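Local coordinates for chitin binding protein (Tectaria macrodonta, PDB 6IF7) that binds chitin and is insecticidal, and is possibly a copper-dependent lytic polysaccharide monooxygenase of the AA10 family, at residues A[4-9]-A[82-87]; A[93-98]-A[130-135]; A[136-141]-A[145-150]. One frame throughout, in Å; residues are numbered along the deposited sequence.

Contact 1: A[4-9]-A[82-87]; sequences MEDPIS and IATPLP
Pro7 and Thr84 make the one close apolar contact here: Pro7 CB rests against Thr84 CB at 3.6 Å, with the threonine's CG2 and OG1 almost equally near. A chi1 of -61° sets OG1 beside the backbone N of Thr84 and leaves CG2 anti to it, and from there OG1 also reaches two waters. The peptide bond before Pro7 is cis, and Pro7 directs CB at Thr84.

No direct hydrogen bond crosses; the two waters do that work. One receives the N-H of Ile8 and donates to Asp6 OD1, both at 2.9 Å from the water, and also meets Thr84 OG1. A second water lies 2.6 Å from Thr84 OG1 and within hydrogen-bonding distance of Ile8 O. A valine here would probably keep the packing on Pro7 but leave both waters without their mate on the strand 84-86 side.

Beyond the pair, Pro7 also packs on Phe95 and Val180, and the backbone of Thr84 bonds to strand 173-182. The chemistry implies a hydrated seam, one small apolar patch flanked by water bridges, joining the end of strand 2-6, in one sheet, to strand 84-86, in the other.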
loop_
_atom_site.group_PDB
_atom_site.type_symbol
_atom_site.label_atom_id
_atom_site.label_comp_id
_atom_site.label_asym_id
_atom_site.label_seq_id
_atom_site.Cartn_x
_atom_site.Cartn_y
_atom_site.Cartn_z
ATOM N N MET A 4 -3.210 -3.831 -2.711
ATOM C CA MET A 4 -4.244 -2.872 -3.096
ATOM C C MET A 4 -4.365 -2.751 -4.596
ATOM O O MET A 4 -3.365 -2.657 -5.333
ATOM C CB MET A 4 -4.020 -1.476 -2.489
ATOM C CG MET A 4 -4.483 -1.356 -1.052
ATOM S SD MET A 4 -6.294 -1.471 -0.844
ATOM C CE MET A 4 -6.776 0.158 -1.388
ATOM N N GLU A 5 -5.624 -2.772 -5.019
ATOM C CA GLU A 5 -6.017 -2.675 -6.413
ATOM C C GLU A 5 -6.549 -1.287 -6.745
ATOM O O GLU A 5 -6.273 -0.776 -7.824
ATOM C CB GLU A 5 -7.091 -3.718 -6.741
ATOM C CG GLU A 5 -7.527 -3.719 -8.201
ATOM C CD GLU A 5 -8.589 -4.755 -8.485
ATOM O OE1 GLU A 5 -8.403 -5.490 -9.450
ATOM O OE2 GLU A 5 -9.594 -4.848 -7.744
ATOM N N ASP A 6 -7.308 -0.678 -5.838
ATOM C CA ASP A 6 -7.852 0.649 -6.101
ATOM C C ASP A 6 -7.996 1.398 -4.773
ATOM O O ASP A 6 -8.807 0.979 -3.949
ATOM C CB ASP A 6 -9.186 0.507 -6.821
ATOM C CG ASP A 6 -9.659 1.790 -7.476
ATOM O OD1 ASP A 6 -8.851 2.553 -8.065
ATOM O OD2 ASP A 6 -10.883 2.026 -7.414
ATOM N N PRO A 7 -7.191 2.444 -4.525
ATOM C CA PRO A 7 -6.067 2.868 -5.369
ATOM C C PRO A 7 -4.911 1.868 -5.394
ATOM O O PRO A 7 -4.461 1.404 -4.337
ATOM C CB PRO A 7 -5.574 4.154 -4.686
ATOM C CG PRO A 7 -5.905 3.952 -3.241
ATOM C CD PRO A 7 -7.191 3.154 -3.231
ATOM N N ILE A 8 -4.417 1.616 -6.600
ATOM C CA ILE A 8 -3.471 0.547 -6.860
ATOM C C ILE A 8 -2.143 0.758 -6.115
ATOM O O ILE A 8 -1.616 1.868 -6.076
ATOM C CB ILE A 8 -3.272 0.358 -8.399
ATOM C CG1 ILE A 8 -2.586 -0.990 -8.660
ATOM C CG2 ILE A 8 -2.550 1.554 -9.034
ATOM C CD1 ILE A 8 -2.325 -1.335 -10.109
ATOM N N SER A 9 -1.614 -0.309 -5.519
ATOM C CA SER A 9 -0.331 -0.248 -4.819
ATOM C C SER A 9 0.831 -0.038 -5.782
ATOM O O SER A 9 0.722 -0.331 -6.980
ATOM C CB SER A 9 -0.098 -1.542 -4.071
ATOM O OG SER A 9 0.075 -2.604 -4.991
ATOM N N ILE A 82 3.272 7.214 -9.930
ATOM C CA ILE A 82 1.976 7.491 -10.548
ATOM C C ILE A 82 0.923 7.331 -9.458
ATOM O O ILE A 82 0.938 6.361 -8.712
ATOM C CB ILE A 82 1.696 6.611 -11.776
ATOM C CG1 ILE A 82 2.766 6.894 -12.839
ATOM C CG2 ILE A 82 0.306 6.927 -12.357
ATOM C CD1 ILE A 82 2.611 6.104 -14.130
ATOM N N ALA A 83 0.039 8.318 -9.370
ATOM C CA ALA A 83 -0.886 8.449 -8.264
ATOM C C ALA A 83 -2.330 8.345 -8.753
ATOM O O ALA A 83 -2.640 8.742 -9.870
ATOM C CB ALA A 83 -0.662 9.774 -7.568
ATOM N N THR A 84 -3.182 7.782 -7.904
ATOM C CA THR A 84 -4.599 7.638 -8.175
ATOM C C THR A 84 -5.325 8.861 -7.612
ATOM O O THR A 84 -5.254 9.099 -6.403
ATOM C CB THR A 84 -5.131 6.330 -7.559
ATOM O OG1 THR A 84 -4.443 5.217 -8.152
ATOM C CG2 THR A 84 -6.617 6.167 -7.803
ATOM N N PRO A 85 -5.980 9.659 -8.485
ATOM C CA PRO A 85 -6.811 10.774 -8.009
ATOM C C PRO A 85 -7.913 10.267 -7.074
ATOM O O PRO A 85 -8.547 9.267 -7.374
ATOM C CB PRO A 85 -7.437 11.334 -9.301
ATOM C CG PRO A 85 -6.483 10.944 -10.378
ATOM C CD PRO A 85 -5.942 9.602 -9.965
ATOM N N LEU A 86 -8.131 10.965 -5.967
ATOM C CA LEU A 86 -9.026 10.513 -4.906
ATOM C C LEU A 86 -9.746 11.723 -4.280
ATOM O O LEU A 86 -9.093 12.676 -3.923
ATOM C CB LEU A 86 -8.156 9.806 -3.849
ATOM C CG LEU A 86 -8.801 9.063 -2.693
ATOM C CD1 LEU A 86 -9.999 8.268 -3.128
ATOM C CD2 LEU A 86 -7.792 8.136 -2.042
ATOM N N PRO A 87 -11.089 11.696 -4.151
ATOM C CA PRO A 87 -11.728 12.819 -3.427
ATOM C C PRO A 87 -11.520 12.768 -1.908
ATOM O O PRO A 87 -11.635 11.702 -1.295
ATOM C CB PRO A 87 -13.208 12.673 -3.786
ATOM C CG PRO A 87 -13.361 11.249 -4.160
ATOM C CD PRO A 87 -12.090 10.900 -4.877
HETATM O O HOH W 1 -6.035 2.567 -8.833
HETATM O O HOH W 2 -2.505 4.393 -6.598
#

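Contact 2: A[93-98]-A[130-135]; sequences FPFRYI and LPFINV. With NAG (2-acetamido-2-deoxy-beta-D-glucopyranose), chain B.
Phe95 reaches across from strand 95-99 to meet Phe132 and Ile133, and the three side chains make up the whole of the direct contact. Ile133 CD1 sits 3.9 Å from Phe95 CE2 and almost as near CD2, approaching the ring obliquely. Phe95 CZ comes to the edge of the Phe132 ring, near its plane, 4.1 Å from CE2. The isoleucine gets there by an extended chain beyond CG1 (chi2 168°), which carries CD1 forward to the phenylalanine. Phe132 holds CG between its backbone N and carbonyl carbon (chi1 67°), a torsion that swings its ring toward strand 95-99. With the nearest CA atoms, those of Phe95 and Ile133, 10.5 Å apart, the two backbones never touch and side chains alone span the interval. Phe109, edge-to-face with Phe95, and Ile147, packed on both Phe95 and Ile133, complete this dense apolar region.

Whereas Phe95 and Ile133 are buried, Arg96 and Asn134 stand in more exposed, polar surroundings. Arg96 folds back so that NH1 donates to Phe95 O at 3.0 Å, approaching from above the carbonyl plane, 57° out of it. On the outward side of strand 133-136, Asn134 is an N-glycosylation site, in an Asn-Val-Thr sequon, its ND2 joined covalently to NAG C1. The acetamido methyl C8 of the sugar lies 3.8 Å from Pro131 CG, and the sugar is also hydrogen-bonded to Glu108.

Alternation along strand 133-136 separates these roles, Ile133 facing inward and Asn134 outward. The joint between strands 95-99 and 133-136, which belong to the two facing sheets of the beta-sandwich core, therefore depends on hydrophobic burial, without a polar link between the segments, while the sugar is confined to the outside.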
loop_
_atom_site.group_PDB
_atom_site.type_symbol
_atom_site.label_atom_id
_atom_site.label_comp_id
_atom_site.label_asym_id
_atom_site.label_seq_id
_atom_site.Cartn_x
_atom_site.Cartn_y
_atom_site.Cartn_z
ATOM N N PHE A 93 -15.809 6.285 -2.644
ATOM C CA PHE A 93 -14.708 5.755 -3.442
ATOM C C PHE A 93 -14.712 4.230 -3.390
ATOM O O PHE A 93 -14.814 3.674 -2.294
ATOM C CB PHE A 93 -13.378 6.261 -3.004
ATOM C CG PHE A 93 -12.292 5.921 -3.966
ATOM C CD1 PHE A 93 -12.103 6.685 -5.105
ATOM C CD2 PHE A 93 -11.483 4.793 -3.766
ATOM C CE1 PHE A 93 -11.086 6.372 -5.998
ATOM C CE2 PHE A 93 -10.468 4.473 -4.665
ATOM C CZ PHE A 93 -10.275 5.263 -5.779
ATOM N N PRO A 94 -14.649 3.554 -4.572
ATOM C CA PRO A 94 -14.649 2.083 -4.620
ATOM C C PRO A 94 -13.269 1.491 -4.314
ATOM O O PRO A 94 -12.502 1.166 -5.237
ATOM C CB PRO A 94 -15.123 1.767 -6.051
ATOM C CG PRO A 94 -14.739 2.951 -6.852
ATOM C CD PRO A 94 -14.663 4.144 -5.934
ATOM N N PHE A 95 -12.950 1.384 -3.021
ATOM C CA PHE A 95 -11.693 0.767 -2.603
ATOM C C PHE A 95 -11.717 -0.736 -2.922
ATOM O O PHE A 95 -12.712 -1.445 -2.617
ATOM C CB PHE A 95 -11.374 0.956 -1.117
ATOM C CG PHE A 95 -11.247 2.390 -0.681
ATOM C CD1 PHE A 95 -10.072 3.103 -0.900
ATOM C CD2 PHE A 95 -12.310 3.028 -0.018
ATOM C CE1 PHE A 95 -9.946 4.422 -0.485
ATOM C CE2 PHE A 95 -12.191 4.341 0.402
ATOM C CZ PHE A 95 -11.014 5.033 0.164
ATOM N N ARG A 96 -10.616 -1.211 -3.523
ATOM C CA ARG A 96 -10.471 -2.633 -3.877
ATOM C C ARG A 96 -9.103 -3.126 -3.473
ATOM O O ARG A 96 -8.125 -2.440 -3.708
ATOM C CB ARG A 96 -10.650 -2.840 -5.375
ATOM C CG ARG A 96 -11.955 -2.306 -5.943
ATOM C CD ARG A 96 -13.135 -3.174 -5.574
ATOM N NE ARG A 96 -14.374 -2.646 -6.160
ATOM C CZ ARG A 96 -15.279 -1.860 -5.549
ATOM N NH1 ARG A 96 -15.155 -1.461 -4.272
ATOM N NH2 ARG A 96 -16.355 -1.479 -6.229
ATOM N N TYR A 97 -9.058 -4.313 -2.855
ATOM C CA TYR A 97 -7.817 -5.028 -2.505
ATOM C C TYR A 97 -7.890 -6.358 -3.227
ATOM O O TYR A 97 -8.743 -7.211 -2.899
ATOM C CB TYR A 97 -7.716 -5.263 -0.985
ATOM C CG TYR A 97 -6.360 -5.773 -0.509
ATOM C CD1 TYR A 97 -5.947 -7.091 -0.717
ATOM C CD2 TYR A 97 -5.489 -4.923 0.155
ATOM C CE1 TYR A 97 -4.709 -7.520 -0.293
ATOM C CE2 TYR A 97 -4.258 -5.352 0.589
ATOM C CZ TYR A 97 -3.872 -6.638 0.360
ATOM O OH TYR A 97 -2.630 -7.004 0.830
ATOM N N ILE A 98 -7.002 -6.536 -4.201
ATOM C CA ILE A 98 -6.983 -7.763 -5.007
ATOM C C ILE A 98 -6.280 -8.862 -4.210
ATOM O O ILE A 98 -5.157 -8.672 -3.694
ATOM C CB ILE A 98 -6.369 -7.596 -6.434
ATOM C CG1 ILE A 98 -6.411 -8.941 -7.206
ATOM C CG2 ILE A 98 -4.931 -7.087 -6.405
ATOM C CD1 ILE A 98 -6.153 -8.812 -8.698
ATOM N N LEU A 130 -4.373 7.167 13.653
ATOM C CA LEU A 130 -5.518 6.279 13.578
ATOM C C LEU A 130 -5.918 5.959 12.154
ATOM O O LEU A 130 -5.832 6.819 11.281
ATOM C CB LEU A 130 -6.713 6.937 14.272
ATOM C CG LEU A 130 -6.568 7.231 15.771
ATOM C CD1 LEU A 130 -7.950 7.461 16.322
ATOM C CD2 LEU A 130 -5.895 6.107 16.536
ATOM N N PRO A 131 -6.402 4.726 11.919
ATOM C CA PRO A 131 -6.871 4.378 10.586
ATOM C C PRO A 131 -8.200 5.032 10.253
ATOM O O PRO A 131 -9.018 5.275 11.141
ATOM C CB PRO A 131 -7.009 2.847 10.633
ATOM C CG PRO A 131 -7.106 2.479 12.076
ATOM C CD PRO A 131 -6.481 3.591 12.870
ATOM N N PHE A 132 -8.415 5.345 8.985
ATOM C CA PHE A 132 -9.715 5.869 8.600
ATOM C C PHE A 132 -10.690 4.785 8.168
ATOM O O PHE A 132 -11.895 5.056 8.070
ATOM C CB PHE A 132 -9.633 6.994 7.555
ATOM C CG PHE A 132 -9.148 6.563 6.201
ATOM C CD1 PHE A 132 -7.787 6.487 5.925
ATOM C CD2 PHE A 132 -10.052 6.315 5.177
ATOM C CE1 PHE A 132 -7.320 6.137 4.653
ATOM C CE2 PHE A 132 -9.590 5.941 3.907
ATOM C CZ PHE A 132 -8.223 5.858 3.652
ATOM N N ILE A 133 -10.177 3.575 7.907
ATOM C CA ILE A 133 -11.029 2.387 7.769
ATOM C C ILE A 133 -10.332 1.248 8.499
ATOM O O ILE A 133 -9.103 1.078 8.371
ATOM C CB ILE A 133 -11.249 1.958 6.297
ATOM C CG1 ILE A 133 -11.866 3.102 5.470
ATOM C CG2 ILE A 133 -12.114 0.704 6.220
ATOM C CD1 ILE A 133 -11.832 2.858 3.967
ATOM N N ASN A 134 -11.121 0.495 9.273
ATOM C CA ASN A 134 -10.703 -0.793 9.805
ATOM C C ASN A 134 -11.838 -1.794 9.607
ATOM O O ASN A 134 -12.923 -1.648 10.182
ATOM C CB ASN A 134 -10.322 -0.638 11.272
ATOM C CG ASN A 134 -9.721 -1.888 11.862
ATOM O OD1 ASN A 134 -9.515 -2.912 11.192
ATOM N ND2 ASN A 134 -9.409 -1.793 13.132
ATOM N N VAL A 135 -11.603 -2.788 8.762
ATOM C CA VAL A 135 -12.671 -3.688 8.334
ATOM C C VAL A 135 -12.232 -5.162 8.348
ATOM O O VAL A 135 -11.182 -5.523 7.817
ATOM C CB VAL A 135 -13.246 -3.253 6.961
ATOM C CG1 VAL A 135 -12.216 -3.365 5.848
ATOM C CG2 VAL A 135 -14.499 -4.052 6.619
HETATM C C1 NAG B . -8.818 -2.952 13.805
HETATM C C2 NAG B . -8.073 -2.585 15.085
HETATM C C3 NAG B . -7.487 -3.840 15.667
HETATM C C4 NAG B . -8.580 -4.845 15.958
HETATM C C5 NAG B . -9.330 -5.166 14.677
HETATM C C6 NAG B . -10.516 -6.060 14.980
HETATM C C7 NAG B . -6.966 -0.428 15.269
HETATM C C8 NAG B . -5.749 0.366 14.914
HETATM N N2 NAG B . -6.977 -1.664 14.823
HETATM O O3 NAG B . -6.799 -3.510 16.887
HETATM O O4 NAG B . -7.977 -6.016 16.504
HETATM O O5 NAG B . -9.801 -3.959 14.097
HETATM O O6 NAG B . -11.227 -6.283 13.762
HETATM O O7 NAG B . -7.867 0.020 15.930
#

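Contact 3: A[136-141]-A[145-150]; sequences TNPPLV and YQITGT
Leu140 lays its CD1 methyl over the centre of the Tyr145 ring, a CH-pi contact of 3.9 Å to the centroid and only 7° off the ring normal. The leucine's CG stands anti to the backbone N (chi1 -175°), which extends the branch across its antiparallel, non-hydrogen-bonded partner. Around the same ring Pro138 supplies the second bump: its CG meets Tyr145 CD1 at 3.8 Å, while Pro138 O lies at the ring edge, near the plane and 3.2 Å from CD1. The proline ring thus fits into the notch between Tyr145 and Ile147, with CG also 3.8 Å from Ile147 CG1. Both prolines lean on Gln146 O, Pro138 through CB and Pro139 through CD, the latter at 3.4 Å.

On the other side of the hairpin, Val141 fits against the side-chain amide of Gln146. Its CB is 3.8 Å from NE2, and CG2 leans on CD; a water bridges NE2 and Val141 O.

A single direct hydrogen bond ties the backbones, Gln146 N to Pro139 O, 3.0 Å long and nearly straight at 165°. Tyr145 CA adds a C-H...O contact to the same oxygen. The phenol OH bonds to the backbone N of copper-binding His103 and shares a water with Asn137 OD1, placing the Tyr145 side chain in the surroundings of the copper site, about 9 Å from the metal at its nearest atom, without touching it.

Strand 140-141 forms the outer edge of its four-stranded sheet. Strand 144-147 lies between it and strand 95-99, its backbone bonded to Tyr97 and Phe95, while Tyr145 meets Phe107 edge-to-face and Ile147 packs on Phe109 and Ile133 of the other sheet.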
loop_
_atom_site.group_PDB
_atom_site.type_symbol
_atom_site.label_atom_id
_atom_site.label_comp_id
_atom_site.label_asym_id
_atom_site.label_seq_id
_atom_site.Cartn_x
_atom_site.Cartn_y
_atom_site.Cartn_z
ATOM N N THR A 136 -13.054 -5.999 8.971
ATOM C CA THR A 136 -12.801 -7.441 9.076
ATOM C C THR A 136 -13.585 -8.179 8.032
ATOM O O THR A 136 -14.819 -8.047 7.984
ATOM C CB THR A 136 -13.221 -7.978 10.451
ATOM O OG1 THR A 136 -12.357 -7.418 11.436
ATOM C CG2 THR A 136 -13.123 -9.512 10.511
ATOM N N ASN A 137 -12.873 -8.974 7.229
ATOM C CA ASN A 137 -13.481 -9.857 6.207
ATOM C C ASN A 137 -14.560 -9.168 5.395
ATOM O O ASN A 137 -15.739 -9.553 5.427
ATOM C CB ASN A 137 -13.994 -11.155 6.852
ATOM C CG ASN A 137 -12.857 -11.969 7.451
ATOM O OD1 ASN A 137 -11.822 -12.187 6.807
ATOM N ND2 ASN A 137 -13.011 -12.367 8.685
ATOM N N PRO A 138 -14.160 -8.117 4.676
ATOM C CA PRO A 138 -15.106 -7.436 3.810
ATOM C C PRO A 138 -15.532 -8.341 2.650
ATOM O O PRO A 138 -14.884 -9.358 2.423
ATOM C CB PRO A 138 -14.308 -6.230 3.317
ATOM C CG PRO A 138 -12.872 -6.656 3.398
ATOM C CD PRO A 138 -12.815 -7.510 4.622
ATOM N N PRO A 139 -16.598 -7.977 1.913
ATOM C CA PRO A 139 -17.056 -8.854 0.832
ATOM C C PRO A 139 -15.976 -9.091 -0.230
ATOM O O PRO A 139 -15.335 -8.134 -0.673
ATOM C CB PRO A 139 -18.234 -8.094 0.212
ATOM C CG PRO A 139 -18.623 -7.088 1.215
ATOM C CD PRO A 139 -17.367 -6.724 1.953
ATOM N N LEU A 140 -15.795 -10.357 -0.612
ATOM C CA LEU A 140 -14.908 -10.753 -1.690
ATOM C C LEU A 140 -15.757 -10.928 -2.937
ATOM O O LEU A 140 -16.682 -11.706 -2.920
ATOM C CB LEU A 140 -14.225 -12.065 -1.326
ATOM C CG LEU A 140 -13.170 -12.564 -2.303
ATOM C CD1 LEU A 140 -11.934 -11.674 -2.258
ATOM C CD2 LEU A 140 -12.800 -13.992 -1.936
ATOM N N VAL A 141 -15.453 -10.180 -3.997
ATOM C CA VAL A 141 -16.235 -10.170 -5.238
ATOM C C VAL A 141 -15.282 -10.156 -6.449
ATOM O O VAL A 141 -14.503 -9.218 -6.609
ATOM C CB VAL A 141 -17.138 -8.925 -5.312
ATOM C CG1 VAL A 141 -17.948 -8.928 -6.600
ATOM C CG2 VAL A 141 -18.051 -8.829 -4.088
ATOM N N TYR A 145 -11.506 -7.849 -2.670
ATOM C CA TYR A 145 -12.241 -7.325 -1.536
ATOM C C TYR A 145 -12.724 -5.912 -1.869
ATOM O O TYR A 145 -11.948 -5.090 -2.328
ATOM C CB TYR A 145 -11.360 -7.292 -0.293
ATOM C CG TYR A 145 -11.032 -8.637 0.306
ATOM C CD1 TYR A 145 -12.015 -9.399 0.953
ATOM C CD2 TYR A 145 -9.717 -9.132 0.283
ATOM C CE1 TYR A 145 -11.701 -10.615 1.547
ATOM C CE2 TYR A 145 -9.393 -10.350 0.870
ATOM C CZ TYR A 145 -10.383 -11.086 1.494
ATOM O OH TYR A 145 -10.030 -12.279 2.062
ATOM N N GLN A 146 -14.017 -5.673 -1.678
ATOM C CA GLN A 146 -14.640 -4.357 -1.808
ATOM C C GLN A 146 -14.771 -3.754 -0.414
ATOM O O GLN A 146 -15.326 -4.369 0.493
ATOM C CB GLN A 146 -16.041 -4.480 -2.434
ATOM C CG GLN A 146 -16.047 -5.266 -3.733
ATOM C CD GLN A 146 -17.269 -5.037 -4.577
ATOM O OE1 GLN A 146 -18.353 -4.740 -4.077
ATOM N NE2 GLN A 146 -17.107 -5.192 -5.876
ATOM N N ILE A 147 -14.271 -2.537 -0.259
ATOM C CA ILE A 147 -14.170 -1.869 1.036
ATOM C C ILE A 147 -14.794 -0.467 0.913
ATOM O O ILE A 147 -14.545 0.260 -0.062
ATOM C CB ILE A 147 -12.677 -1.834 1.488
ATOM C CG1 ILE A 147 -12.207 -3.281 1.804
ATOM C CG2 ILE A 147 -12.443 -0.878 2.661
ATOM C CD1 ILE A 147 -10.722 -3.451 1.943
ATOM N N THR A 148 -15.577 -0.097 1.922
ATOM C CA THR A 148 -16.239 1.214 1.973
ATOM C C THR A 148 -15.756 2.023 3.168
ATOM O O THR A 148 -15.596 1.500 4.287
ATOM C CB THR A 148 -17.763 1.056 2.076
ATOM O OG1 THR A 148 -18.067 0.136 3.138
ATOM C CG2 THR A 148 -18.338 0.558 0.753
ATOM N N GLY A 149 -15.524 3.305 2.928
ATOM C CA GLY A 149 -15.160 4.224 3.979
ATOM C C GLY A 149 -15.209 5.642 3.491
ATOM O O GLY A 149 -15.318 5.893 2.289
ATOM N N THR A 150 -15.128 6.562 4.440
ATOM C CA THR A 150 -15.070 7.979 4.161
ATOM C C THR A 150 -13.596 8.388 4.176
ATOM O O THR A 150 -12.866 8.104 5.141
ATOM C CB THR A 150 -15.909 8.775 5.175
ATOM O OG1 THR A 150 -17.281 8.399 5.045
ATOM C CG2 THR A 150 -15.800 10.298 4.928
HETATM O O HOH W 3 -12.042 -12.739 4.139
HETATM O O HOH W 4 -14.518 -6.437 -6.618
#

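In the fold
Strand 95-99 connects all three contacts. It bonds to strand 2-6 of contact 1 on one side and to strand 144-147 of contact 3 on the other, while contact 2 takes it across to the facing sheet. Contact 2 is the buried, purely apolar one; contact 1, nearer the chain's centre but only partly buried, has no direct hydrogen bond between its segments and joins them by packing and two waters. Contact 3 is a hairpin within one sheet, part buried and part surface, with the largest buried area and both a direct backbone bond and waters. Contacts 2 and 3 touch at several points, among them Ile133 on Gly149; contacts 1 and 3 stay about 6 Å apart at their nearest atoms.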